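Local coordinates for protein nigritoxine (Vibrio nigripulchritudo, PDB 5M41) that acts as a bacterial toxin against crustaceans and insects and adopts a new fold, at residues N112-Q115 and P116-N120; G236-P240 and T241-R245; G706-P709 and D710-F713. All coordinates share one frame; numbering follows the deposited sequence.

All three contacts are local turns of one elongated chain, met in series from the N terminus; none nests within another or crosses it. Interaction 1 closes the bend where strand 110-113, at the border of the first antiparallel sheet, runs into helix 117-120. Interaction 2 folds the loop after strand 229-230 onto the start of helix 240-245, with its centre about 32 Å from that of interaction 1. Interaction 3 makes the turn between helix 688-704 and strand 713-715, an outermost strand of a six-stranded antiparallel sheet. It lies across the chain's centre from the other two, about 99 Å from interaction 1 and 68 Å from interaction 2, centre to centre.

Interaction 1 (N112-Q115 and P116-N120)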
ATOM      1  N   ASN A 112      42.714  24.576  19.502  1.00 52.72           N
ATOM      2  CA  ASN A 112      44.038  24.486  20.098  1.00 52.81           C
ATOM      3  C   ASN A 112      44.167  25.458  21.251  1.00 51.32           C
ATOM      4  O   ASN A 112      44.026  26.658  21.076  1.00 51.41           O
ATOM      5  CB  ASN A 112      45.106  24.748  19.044  1.00 57.47           C
ATOM      6  CG  ASN A 112      45.117  23.682  17.976  1.00 61.11           C
ATOM      7  OD1 ASN A 112      45.385  22.516  18.258  1.00 64.72           O
ATOM      8  ND2 ASN A 112      44.788  24.065  16.748  1.00 62.65           N
ATOM      9  N   ILE A 113      44.392  24.933  22.443  1.00 49.64           N
ATOM     10  CA  ILE A 113      44.634  25.778  23.592  1.00 49.23           C
ATOM     11  C   ILE A 113      46.148  25.752  23.814  1.00 52.06           C
ATOM     12  O   ILE A 113      46.705  24.753  24.284  1.00 48.92           O
ATOM     13  CB  ILE A 113      43.881  25.291  24.839  1.00 48.48           C
ATOM     14  CG1 ILE A 113      42.358  25.205  24.582  1.00 46.58           C
ATOM     15  CG2 ILE A 113      44.232  26.151  26.059  1.00 48.25           C
ATOM     16  CD1 ILE A 113      41.670  26.524  24.244  1.00 49.23           C
ATOM     17  N   GLN A 114      46.807  26.849  23.444  1.00 54.86           N
ATOM     18  CA  GLN A 114      48.263  26.985  23.629  1.00 59.38           C
ATOM     19  C   GLN A 114      48.633  27.850  24.842  1.00 58.25           C
ATOM     20  O   GLN A 114      49.756  27.781  25.336  1.00 60.32           O
ATOM     21  CB  GLN A 114      48.906  27.562  22.366  1.00 62.64           C
ATOM     22  CG  GLN A 114      48.602  26.750  21.114  1.00 66.24           C
ATOM     23  CD  GLN A 114      48.957  27.501  19.842  1.00 75.65           C
ATOM     24  OE1 GLN A 114      49.710  28.486  19.875  1.00 75.36           O
ATOM     25  NE2 GLN A 114      48.410  27.045  18.712  1.00 76.78           N
ATOM     26  N   GLN A 115      47.694  28.664  25.309  1.00 56.86           N
ATOM     27  CA  GLN A 115      47.930  29.534  26.465  1.00 58.65           C
ATOM     28  C   GLN A 115      46.608  29.864  27.138  1.00 58.46           C
ATOM     29  O   GLN A 115      45.562  29.794  26.495  1.00 56.91           O
ATOM     30  CB  GLN A 115      48.635  30.830  26.036  1.00 59.80           C
ATOM     31  CG  GLN A 115      47.845  31.672  25.028  1.00 59.58           C
ATOM     32  CD  GLN A 115      48.677  32.819  24.460  1.00 61.81           C
ATOM     33  OE1 GLN A 115      49.361  33.517  25.190  1.00 61.53           O
ATOM     34  NE2 GLN A 115      48.625  32.996  23.154  1.00 63.32           N
ATOM     35  N   PRO A 116      46.647  30.242  28.431  1.00 61.24           N
ATOM     36  CA  PRO A 116      45.415  30.588  29.165  1.00 62.30           C
ATOM     37  C   PRO A 116      44.438  31.491  28.410  1.00 62.59           C
ATOM     38  O   PRO A 116      43.222  31.251  28.434  1.00 61.12           O
ATOM     39  CB  PRO A 116      45.953  31.278  30.422  1.00 62.69           C
ATOM     40  CG  PRO A 116      47.233  30.555  30.693  1.00 62.36           C
ATOM     41  CD  PRO A 116      47.826  30.265  29.327  1.00 62.53           C
ATOM     42  N   SER A 117      44.965  32.499  27.726  1.00 63.14           N
ATOM     43  CA  SER A 117      44.138  33.482  27.020  1.00 63.80           C
ATOM     44  C   SER A 117      43.279  32.874  25.918  1.00 61.74           C
ATOM     45  O   SER A 117      42.248  33.452  25.551  1.00 62.41           O
ATOM     46  CB  SER A 117      44.999  34.619  26.442  1.00 65.56           C
ATOM     47  OG  SER A 117      45.502  34.295  25.149  1.00 68.90           O
ATOM     48  N   ASP A 118      43.700  31.724  25.387  1.00 59.53           N
ATOM     49  CA  ASP A 118      42.902  30.995  24.389  1.00 58.18           C
ATOM     50  C   ASP A 118      41.500  30.599  24.898  1.00 55.69           C
ATOM     51  O   ASP A 118      40.545  30.611  24.133  1.00 55.63           O
ATOM     52  CB  ASP A 118      43.655  29.758  23.873  1.00 59.01           C
ATOM     53  CG  ASP A 118      44.856  30.109  22.976  1.00 62.72           C
ATOM     54  OD1 ASP A 118      44.829  31.174  22.318  1.00 63.55           O
ATOM     55  OD2 ASP A 118      45.813  29.296  22.904  1.00 60.18           O
ATOM     56  N   PHE A 119      41.394  30.233  26.179  1.00 54.88           N
ATOM     57  CA  PHE A 119      40.088  29.998  26.839  1.00 55.09           C
ATOM     58  C   PHE A 119      39.214  31.260  26.850  1.00 58.05           C
ATOM     59  O   PHE A 119      37.996  31.189  26.666  1.00 55.22           O
ATOM     60  CB  PHE A 119      40.272  29.467  28.277  1.00 52.66           C
ATOM     61  CG  PHE A 119      40.620  27.990  28.351  1.00 50.08           C
ATOM     62  CD1 PHE A 119      39.762  27.026  27.824  1.00 50.19           C
ATOM     63  CD2 PHE A 119      41.793  27.572  28.963  1.00 51.65           C
ATOM     64  CE1 PHE A 119      40.074  25.668  27.890  1.00 49.50           C
ATOM     65  CE2 PHE A 119      42.123  26.221  29.039  1.00 50.38           C
ATOM     66  CZ  PHE A 119      41.257  25.263  28.501  1.00 51.18           C
ATOM     67  N   ASN A 120      39.848  32.422  27.034  1.00 59.52           N
ATOM     68  CA  ASN A 120      39.109  33.679  27.136  1.00 62.54           C
ATOM     69  C   ASN A 120      38.430  34.103  25.843  1.00 61.31           C
ATOM     70  O   ASN A 120      37.412  34.795  25.878  1.00 63.41           O
ATOM     71  CB  ASN A 120      40.004  34.797  27.683  1.00 65.25           C
ATOM     72  CG  ASN A 120      40.431  34.532  29.110  1.00 64.92           C
ATOM     73  OD1 ASN A 120      39.944  35.170  30.037  1.00 67.60           O
ATOM     74  ND2 ASN A 120      41.319  33.564  29.296  1.00 65.26           N
TER
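Asp-118 reaches back from the short helix 117-120 to grip the two loop residues after strand 110-113, through the backbone N-H groups of Gln-114 and Gln-115. Its CB packs on Ile-113 CD1 at 3.8 Å and also lies close to Gln-115 O. With chi1 at -71°, CG stands beside its own backbone N, which points the carboxylate at the bend. Asp-118 OD1 has Gln-115 CG as its closest neighbour across the contact, at 4.1 Å, whereas OD2 does the binding. Gln-114 N donates to Asp-118 OD2 over 2.7 Å, and OD2 receives it on its anti lone pair, turned away from OD1. Gln-115 N reaches Asp-118 OD2 over 3.1 Å, but from above the carboxylate plane, 49° out of it. A return bond from Asp-118 N to Gln-115 O, 2.9 Å long, closes a type I beta turn with Pro-116 as its second residue, so Asp-118 holds two successive peptide groups, one by side chain and one by backbone.

On the buried side, Ile-113 and Phe-119 cross nearly at right angles. Ile-113 CG2 sits over a face of the Phe-119 ring, 4.1 Å from its centroid, a CH-pi contact. Both residues also rest on Phe-88 of strand 86-90, joining the turn to the sheet's apolar layer.

Two N-H groups converging on OD2 would be expected to stabilise the ionised carboxylate and resist its rotation; polar bonds and hydrophobic packing together hold the bend between strand and helix.

Interaction 2 (G236-P240 and T241-R245); sequences GFTSP and TDELR
A bend at chi2 (-55°) folds the chain of Glu-243 back past the first turn of its helix to Thr-238, whose own chi1 of 47° sets OG1 between backbone N and carbonyl carbon, on the side of the approaching carboxylate. Both polar groups of the threonine then close on one oxygen. Thr-238 N donates to Glu-243 OE2 over 2.8 Å, almost straight at 172° and on the anti side, a little out of the carboxylate plane. Thr-238 OG1 donates to the same Glu-243 OE2 over 2.6 Å, and the two donors arrive from opposite faces of that plane. The second oxygen, OE1, accepts from the backbone N of Leu-254 in helix 253-264, so the buried carboxylate links three pieces of chain and is held at both oxygens, which should fix its rotation.

The aliphatic part of Glu-243 is also in use: its CG lies 3.7 Å from Phe-237 CD1, with the two side chains crossing at about a right angle. The Phe-237 ring in turn stacks with Phe-234. Beside this, Ser-239 stands at the N-cap, and its OG accepts from Asp-242 N over 3.2 Å. Regular helical bonding follows, from Glu-243 N to Ser-239 O at 2.9 Å and from Leu-244 N to Pro-240 O at 3.2 Å. Pro-240, which lacks an N-H to be satisfied, packs against Leu-204 and Pro-208.

The arrangement is a serine N-cap followed by proline in the first helical turn. Thr-238 and Glu-243 occupy the N' and N4 positions that a hydrophobic staple would fill with apolar side chains, here joined by hydrogen bonds instead.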
ATOM      1  N   GLY A 236      24.313  11.250   1.327  1.00 58.39           N
ATOM      2  CA  GLY A 236      22.921  11.676   1.274  1.00 57.37           C
ATOM      3  C   GLY A 236      22.442  12.460   2.486  1.00 58.23           C
ATOM      4  O   GLY A 236      21.281  12.869   2.532  1.00 58.49           O
ATOM      5  N   PHE A 237      23.313  12.644   3.481  1.00 55.13           N
ATOM      6  CA  PHE A 237      22.972  13.435   4.673  1.00 54.75           C
ATOM      7  C   PHE A 237      22.800  14.909   4.315  1.00 55.56           C
ATOM      8  O   PHE A 237      23.605  15.463   3.580  1.00 56.93           O
ATOM      9  CB  PHE A 237      24.054  13.280   5.745  1.00 52.81           C
ATOM     10  CG  PHE A 237      23.736  12.262   6.803  1.00 53.24           C
ATOM     11  CD1 PHE A 237      23.340  12.673   8.082  1.00 52.87           C
ATOM     12  CD2 PHE A 237      23.865  10.892   6.550  1.00 52.93           C
ATOM     13  CE1 PHE A 237      23.056  11.743   9.070  1.00 51.02           C
ATOM     14  CE2 PHE A 237      23.578   9.954   7.540  1.00 51.59           C
ATOM     15  CZ  PHE A 237      23.168  10.382   8.797  1.00 51.77           C
ATOM     16  N   THR A 238      21.738  15.537   4.817  1.00 52.83           N
ATOM     17  CA  THR A 238      21.547  16.976   4.639  1.00 53.58           C
ATOM     18  C   THR A 238      22.189  17.727   5.823  1.00 53.41           C
ATOM     19  O   THR A 238      22.906  17.115   6.619  1.00 54.57           O
ATOM     20  CB  THR A 238      20.053  17.314   4.468  1.00 55.01           C
ATOM     21  OG1 THR A 238      19.301  16.642   5.481  1.00 51.46           O
ATOM     22  CG2 THR A 238      19.551  16.845   3.098  1.00 57.29           C
ATOM     23  N   SER A 239      21.952  19.035   5.939  1.00 51.39           N
ATOM     24  CA  SER A 239      22.445  19.823   7.072  1.00 49.68           C
ATOM     25  C   SER A 239      21.993  19.233   8.441  1.00 47.07           C
ATOM     26  O   SER A 239      20.984  18.548   8.508  1.00 48.18           O
ATOM     27  CB  SER A 239      22.005  21.284   6.942  1.00 49.24           C
ATOM     28  OG  SER A 239      20.701  21.493   7.472  1.00 49.91           O
ATOM     29  N   PRO A 240      22.753  19.488   9.526  1.00 45.44           N
ATOM     30  CA  PRO A 240      22.323  18.985  10.831  1.00 43.35           C
ATOM     31  C   PRO A 240      20.861  19.305  11.145  1.00 42.22           C
ATOM     32  O   PRO A 240      20.136  18.404  11.542  1.00 39.94           O
ATOM     33  CB  PRO A 240      23.273  19.684  11.802  1.00 44.01           C
ATOM     34  CG  PRO A 240      24.549  19.814  11.002  1.00 45.19           C
ATOM     35  CD  PRO A 240      24.092  20.114   9.589  1.00 44.46           C
ATOM     36  N   THR A 241      20.427  20.550  10.928  1.00 41.86           N
ATOM     37  CA  THR A 241      19.054  20.977  11.230  1.00 42.06           C
ATOM     38  C   THR A 241      18.036  20.262  10.343  1.00 42.49           C
ATOM     39  O   THR A 241      16.980  19.855  10.819  1.00 41.77           O
ATOM     40  CB  THR A 241      18.919  22.521  11.104  1.00 46.07           C
ATOM     41  OG1 THR A 241      19.833  23.144  12.013  1.00 46.07           O
ATOM     42  CG2 THR A 241      17.507  23.025  11.421  1.00 45.74           C
ATOM     43  N   ASP A 242      18.346  20.112   9.057  1.00 43.27           N
ATOM     44  CA  ASP A 242      17.426  19.427   8.150  1.00 45.11           C
ATOM     45  C   ASP A 242      17.264  17.963   8.509  1.00 42.36           C
ATOM     46  O   ASP A 242      16.174  17.445   8.408  1.00 42.39           O
ATOM     47  CB  ASP A 242      17.873  19.573   6.695  1.00 47.57           C
ATOM     48  CG  ASP A 242      17.606  20.980   6.150  1.00 50.63           C
ATOM     49  OD1 ASP A 242      16.725  21.677   6.681  1.00 51.09           O
ATOM     50  OD2 ASP A 242      18.277  21.385   5.202  1.00 54.04           O
ATOM     51  N   GLU A 243      18.346  17.307   8.926  1.00 41.28           N
ATOM     52  CA  GLU A 243      18.247  15.916   9.403  1.00 41.14           C
ATOM     53  C   GLU A 243      17.304  15.800  10.595  1.00 40.90           C
ATOM     54  O   GLU A 243      16.510  14.863  10.661  1.00 40.37           O
ATOM     55  CB  GLU A 243      19.622  15.346   9.741  1.00 41.61           C
ATOM     56  CG  GLU A 243      20.444  14.968   8.518  1.00 45.29           C
ATOM     57  CD  GLU A 243      19.715  14.005   7.592  1.00 46.85           C
ATOM     58  OE1 GLU A 243      19.081  13.009   8.060  1.00 46.01           O
ATOM     59  OE2 GLU A 243      19.770  14.260   6.376  1.00 49.32           O
ATOM     60  N   LEU A 244      17.346  16.769  11.516  1.00 40.24           N
ATOM     61  CA  LEU A 244      16.397  16.739  12.646  1.00 37.97           C
ATOM     62  C   LEU A 244      14.990  17.037  12.177  1.00 40.87           C
ATOM     63  O   LEU A 244      14.019  16.426  12.666  1.00 40.72           O
ATOM     64  CB  LEU A 244      16.788  17.705  13.777  1.00 36.33           C
ATOM     65  CG  LEU A 244      18.115  17.484  14.514  1.00 35.69           C
ATOM     66  CD1 LEU A 244      18.108  18.264  15.812  1.00 36.43           C
ATOM     67  CD2 LEU A 244      18.392  16.026  14.859  1.00 33.00           C
ATOM     68  N   ARG A 245      14.858  17.967  11.234  1.00 40.23           N
ATOM     69  CA  ARG A 245      13.547  18.272  10.685  1.00 41.94           C
ATOM     70  C   ARG A 245      12.933  17.038   9.998  1.00 40.54           C
ATOM     71  O   ARG A 245      11.725  16.843  10.046  1.00 42.42           O
ATOM     72  CB  ARG A 245      13.624  19.449   9.702  1.00 44.16           C
ATOM     73  CG  ARG A 245      13.885  20.782  10.389  1.00 46.30           C
ATOM     74  CD  ARG A 245      14.067  21.893   9.367  1.00 50.60           C
ATOM     75  NE  ARG A 245      12.899  22.029   8.500  1.00 52.89           N
ATOM     76  CZ  ARG A 245      11.846  22.785   8.769  1.00 57.53           C
ATOM     77  NH1 ARG A 245      11.792  23.504   9.886  1.00 60.22           N
ATOM     78  NH2 ARG A 245      10.849  22.834   7.896  1.00 63.11           N
TER

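Interaction 3 (G706-P709 and D710-F713); sequences GASP and DTLF
The flat carbonyl group of Ser-708 is flanked on both faces by the second half of the turn. Leu-712 CG lies beneath one face, 3.4 Å from Ser-708 O, and Thr-711 N comes from above the other, donating to Ser-708 O over 3.0 Å at 57° out of the plane. The carboxylate of the next-but-one residue is met differently: Ser-708 OG donates to Asp-710 OD1 over a short 2.6 Å, nearly along the C-O axis of the acceptor. A chi1 of 58° on Asp-710 swings the carboxylate back toward the serine. Thr-711 OG1 completes the cluster, 2.9 Å from Ser-708 OG and 3.1 Å from Ser-708 O; which of the two takes its proton is not settled.

Behind the polar groups, Ala-707 CB packs on Leu-712 CG at 3.8 Å. Leu-712 continues onto Leu-667 and Ala-702, and Pro-709 onto Gln-668 and Ala-702. Just before the turn, Gly-706 is the C' residue of the Schellman motif that ends helix 688-704.

Ser-708 to Thr-711 thus form a type I beta turn with proline as its second residue. With its hydroxyl proton spent on Asp-710 and its carbonyl engaged by Thr-711 N, Ser-708 is the hub of the turn, and the nearby carboxylate would be expected to polarise its hydroxyl.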
ATOM      1  N   GLY A 706     -36.276 -16.526 -11.020  1.00 53.41           N
ATOM      2  CA  GLY A 706     -37.357 -16.906 -10.104  1.00 53.90           C
ATOM      3  C   GLY A 706     -37.013 -18.142  -9.294  1.00 54.59           C
ATOM      4  O   GLY A 706     -37.894 -18.811  -8.774  1.00 55.06           O
ATOM      5  N   ALA A 707     -35.727 -18.478  -9.200  1.00 51.05           N
ATOM      6  CA  ALA A 707     -35.351 -19.683  -8.457  1.00 51.87           C
ATOM      7  C   ALA A 707     -34.389 -19.354  -7.309  1.00 51.14           C
ATOM      8  O   ALA A 707     -34.351 -18.219  -6.821  1.00 50.56           O
ATOM      9  CB  ALA A 707     -34.772 -20.739  -9.406  1.00 49.90           C
ATOM     10  N   SER A 708     -33.632 -20.354  -6.873  1.00 50.72           N
ATOM     11  CA  SER A 708     -32.615 -20.161  -5.860  1.00 50.93           C
ATOM     12  C   SER A 708     -31.612 -21.270  -6.037  1.00 50.07           C
ATOM     13  O   SER A 708     -31.941 -22.322  -6.597  1.00 48.88           O
ATOM     14  CB  SER A 708     -33.205 -20.214  -4.448  1.00 52.60           C
ATOM     15  OG  SER A 708     -33.619 -21.536  -4.143  1.00 56.24           O
ATOM     16  N   PRO A 709     -30.383 -21.056  -5.534  1.00 50.34           N
ATOM     17  CA  PRO A 709     -29.351 -22.072  -5.711  1.00 47.94           C
ATOM     18  C   PRO A 709     -29.736 -23.468  -5.183  1.00 48.79           C
ATOM     19  O   PRO A 709     -29.395 -24.478  -5.814  1.00 45.69           O
ATOM     20  CB  PRO A 709     -28.144 -21.470  -4.977  1.00 48.11           C
ATOM     21  CG  PRO A 709     -28.363 -19.981  -5.088  1.00 47.39           C
ATOM     22  CD  PRO A 709     -29.852 -19.827  -4.908  1.00 48.26           C
ATOM     23  N   ASP A 710     -30.446 -23.542  -4.060  1.00 50.10           N
ATOM     24  CA  ASP A 710     -30.833 -24.865  -3.530  1.00 53.90           C
ATOM     25  C   ASP A 710     -32.069 -25.501  -4.205  1.00 54.09           C
ATOM     26  O   ASP A 710     -32.390 -26.646  -3.917  1.00 54.39           O
ATOM     27  CB  ASP A 710     -31.022 -24.831  -2.004  1.00 58.90           C
ATOM     28  CG  ASP A 710     -32.071 -23.815  -1.563  1.00 62.74           C
ATOM     29  OD1 ASP A 710     -32.768 -23.233  -2.420  1.00 62.40           O
ATOM     30  OD2 ASP A 710     -32.198 -23.590  -0.346  1.00 69.45           O
ATOM     31  N   THR A 711     -32.753 -24.767  -5.086  1.00 52.72           N
ATOM     32  CA  THR A 711     -33.905 -25.329  -5.824  1.00 53.55           C
ATOM     33  C   THR A 711     -33.555 -25.608  -7.302  1.00 51.89           C
ATOM     34  O   THR A 711     -34.389 -26.079  -8.078  1.00 51.04           O
ATOM     35  CB  THR A 711     -35.184 -24.452  -5.709  1.00 53.16           C
ATOM     36  OG1 THR A 711     -34.948 -23.138  -6.230  1.00 52.26           O
ATOM     37  CG2 THR A 711     -35.670 -24.330  -4.237  1.00 55.50           C
ATOM     38  N   LEU A 712     -32.312 -25.310  -7.671  1.00 48.72           N
ATOM     39  CA  LEU A 712     -31.805 -25.558  -9.009  1.00 48.11           C
ATOM     40  C   LEU A 712     -30.965 -26.823  -9.074  1.00 48.64           C
ATOM     41  O   LEU A 712     -29.865 -26.875  -8.506  1.00 48.96           O
ATOM     42  CB  LEU A 712     -31.001 -24.351  -9.506  1.00 45.99           C
ATOM     43  CG  LEU A 712     -31.844 -23.114  -9.888  1.00 45.89           C
ATOM     44  CD1 LEU A 712     -30.965 -21.879 -10.000  1.00 44.26           C
ATOM     45  CD2 LEU A 712     -32.587 -23.359 -11.193  1.00 45.03           C
ATOM     46  N   PHE A 713     -31.463 -27.831  -9.783  1.00 46.90           N
ATOM     47  CA  PHE A 713     -30.733 -29.103  -9.903  1.00 47.64           C
ATOM     48  C   PHE A 713     -30.002 -29.275 -11.251  1.00 46.80           C
ATOM     49  O   PHE A 713     -30.507 -28.881 -12.288  1.00 46.92           O
ATOM     50  CB  PHE A 713     -31.661 -30.302  -9.651  1.00 46.78           C
ATOM     51  CG  PHE A 713     -32.352 -30.271  -8.315  1.00 50.82           C
ATOM     52  CD1 PHE A 713     -31.736 -30.796  -7.176  1.00 50.43           C
ATOM     53  CD2 PHE A 713     -33.638 -29.737  -8.194  1.00 52.75           C
ATOM     54  CE1 PHE A 713     -32.375 -30.771  -5.941  1.00 52.46           C
ATOM     55  CE2 PHE A 713     -34.287 -29.717  -6.962  1.00 55.54           C
ATOM     56  CZ  PHE A 713     -33.651 -30.226  -5.831  1.00 56.33           C
TER